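Local coordinates for alcohol dehydrogenase superfamily protein (Novosphingobium aromaticivorans, PDB 3GAZ) that probably acts as an NADP-dependent oxidoreductase of the medium-chain alcohol dehydrogenase superfamily, though its substrate is not established, at residues Asp144-Gln149 / Phe217-Asp222. Residues are numbered along the deposited sequence; the frame is centred on the assembly and turned at random.
Sequences DRAQVQ and FDLVYD
A small, wholly apolar contact, in which L219 meets A146 and V148, joins the turn after helix 132-145 to strand 217-222 of the parallel sheet. Three side chains carry it, the two segments bury 121 Å² between them, and no hydrogen bond crosses. Both methyls of L219 meet A146, and CD2 also reaches V148. CD1 presses on A146 CB at 3.3 Å, tighter than usual van der Waals contact, while CD2 lies 3.7 Å from the same CB. From V148, CD2 is 3.8 Å from CB and 3.9 Å from CG2, the two side chains crossing at about a right angle. With CG anti to the backbone N (chi1 179°), the fork of the leucine is carried out from the strand toward the turn; chi2 of 58° then sets the two methyls. The parallel sheet has strand order 3-2-1-4-5-6, consistent with a Rossmann-type nucleotide-binding domain, and 217-222 is its fourth strand, between 153-157 and 240-244; the CB of L219 points from this sheet toward the turn. H241 of strand 240-244 touches both A146 and L219, and V154 of strand 153-157 touches V148, so both neighbouring strands border the contact. An alanine in place of L219 would lack CG and both methyls and would probably leave A146 and V148 without their shared partner, opening a gap between turn and sheet. The turn itself is shaped by Q147, which leaves the helical conformation with positive phi (48°) and whose CB points away from the strand. Q147 NE2 bonds D144 O at 2.9 Å, approaching from above the carbonyl plane, and the backbone of V148 also bonds back to L142 of the helix.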
# COMPACT_ATOMS: atom_id res chain seq x y z
N ASP A 144 -21.92 -13.59 1.34
CA ASP A 144 -21.44 -13.10 2.63
C ASP A 144 -22.42 -12.14 3.31
O ASP A 144 -22.77 -12.32 4.47
CB ASP A 144 -20.08 -12.41 2.47
CG ASP A 144 -18.98 -13.37 2.05
OD1 ASP A 144 -19.07 -14.57 2.39
OD2 ASP A 144 -18.01 -12.93 1.39
N ARG A 145 -22.87 -11.11 2.59
CA ARG A 145 -23.80 -10.16 3.19
C ARG A 145 -25.27 -10.58 3.16
O ARG A 145 -25.94 -10.59 4.20
CB ARG A 145 -23.67 -8.79 2.51
CG ARG A 145 -22.33 -8.06 2.73
CD ARG A 145 -22.10 -7.70 4.20
NE ARG A 145 -21.58 -8.82 4.99
CZ ARG A 145 -20.35 -9.31 4.86
NH1 ARG A 145 -19.50 -8.78 3.99
NH2 ARG A 145 -19.97 -10.34 5.61
N ALA A 146 -25.78 -10.95 1.99
CA ALA A 146 -27.20 -11.31 1.86
C ALA A 146 -27.56 -12.78 2.05
O ALA A 146 -28.73 -13.10 2.25
CB ALA A 146 -27.73 -10.82 0.52
N GLN A 147 -26.58 -13.67 1.97
CA GLN A 147 -26.84 -15.10 2.13
C GLN A 147 -28.03 -15.52 1.26
O GLN A 147 -28.97 -16.15 1.75
CB GLN A 147 -27.15 -15.42 3.59
CG GLN A 147 -25.94 -15.33 4.52
CD GLN A 147 -26.11 -14.28 5.60
OE1 GLN A 147 -27.03 -14.36 6.42
NE2 GLN A 147 -25.22 -13.29 5.61
N VAL A 148 -27.98 -15.17 -0.02
CA VAL A 148 -29.06 -15.51 -0.94
C VAL A 148 -29.47 -16.97 -0.76
O VAL A 148 -28.63 -17.87 -0.73
CB VAL A 148 -28.63 -15.25 -2.42
CG1 VAL A 148 -27.48 -16.17 -2.80
CG2 VAL A 148 -29.82 -15.44 -3.34
N GLN A 149 -30.78 -17.19 -0.61
CA GLN A 149 -31.34 -18.52 -0.40
C GLN A 149 -32.08 -19.06 -1.62
O GLN A 149 -32.58 -18.30 -2.46
CB GLN A 149 -32.33 -18.51 0.78
CG GLN A 149 -31.76 -18.10 2.13
CD GLN A 149 -30.72 -19.07 2.64
OE1 GLN A 149 -29.55 -19.01 2.26
NE2 GLN A 149 -31.14 -19.98 3.51
N PHE A 217 -38.63 -7.43 -4.78
CA PHE A 217 -37.71 -8.57 -4.75
C PHE A 217 -37.08 -8.80 -3.38
O PHE A 217 -36.79 -7.84 -2.66
CB PHE A 217 -36.60 -8.35 -5.79
CG PHE A 217 -37.11 -8.06 -7.17
CD1 PHE A 217 -37.26 -9.08 -8.11
CD2 PHE A 217 -37.45 -6.76 -7.55
CE1 PHE A 217 -37.74 -8.82 -9.39
CE2 PHE A 217 -37.93 -6.48 -8.83
CZ PHE A 217 -38.07 -7.51 -9.75
N ASP A 218 -36.85 -10.06 -3.02
CA ASP A 218 -36.23 -10.39 -1.73
C ASP A 218 -34.83 -9.78 -1.62
O ASP A 218 -34.42 -9.29 -0.56
CB ASP A 218 -36.09 -11.90 -1.54
CG ASP A 218 -37.43 -12.62 -1.51
OD1 ASP A 218 -38.34 -12.16 -0.80
OD2 ASP A 218 -37.55 -13.66 -2.20
N LEU A 219 -34.10 -9.82 -2.73
CA LEU A 219 -32.73 -9.31 -2.76
C LEU A 219 -32.44 -8.47 -4.01
O LEU A 219 -32.75 -8.88 -5.12
CB LEU A 219 -31.75 -10.49 -2.70
CG LEU A 219 -30.24 -10.24 -2.73
CD1 LEU A 219 -29.83 -9.33 -1.58
CD2 LEU A 219 -29.53 -11.59 -2.64
N VAL A 220 -31.86 -7.29 -3.81
CA VAL A 220 -31.51 -6.42 -4.93
C VAL A 220 -30.01 -6.10 -4.90
O VAL A 220 -29.50 -5.60 -3.89
CB VAL A 220 -32.27 -5.08 -4.90
CG1 VAL A 220 -31.84 -4.21 -6.09
CG2 VAL A 220 -33.78 -5.32 -4.95
N TYR A 221 -29.31 -6.39 -5.99
CA TYR A 221 -27.88 -6.10 -6.03
C TYR A 221 -27.60 -4.95 -7.00
O TYR A 221 -27.73 -5.10 -8.21
CB TYR A 221 -27.07 -7.33 -6.46
CG TYR A 221 -25.59 -7.22 -6.11
CD1 TYR A 221 -24.88 -6.04 -6.35
CD2 TYR A 221 -24.91 -8.29 -5.53
CE1 TYR A 221 -23.53 -5.93 -6.02
CE2 TYR A 221 -23.56 -8.19 -5.19
CZ TYR A 221 -22.87 -7.00 -5.44
OH TYR A 221 -21.54 -6.89 -5.11
N ASP A 222 -27.21 -3.81 -6.44
CA ASP A 222 -26.89 -2.63 -7.23
C ASP A 222 -25.42 -2.69 -7.63
O ASP A 222 -24.54 -2.66 -6.77
CB ASP A 222 -27.14 -1.36 -6.41
CG ASP A 222 -26.52 -0.14 -7.03
OD1 ASP A 222 -26.63 0.03 -8.26
OD2 ASP A 222 -25.91 0.67 -6.29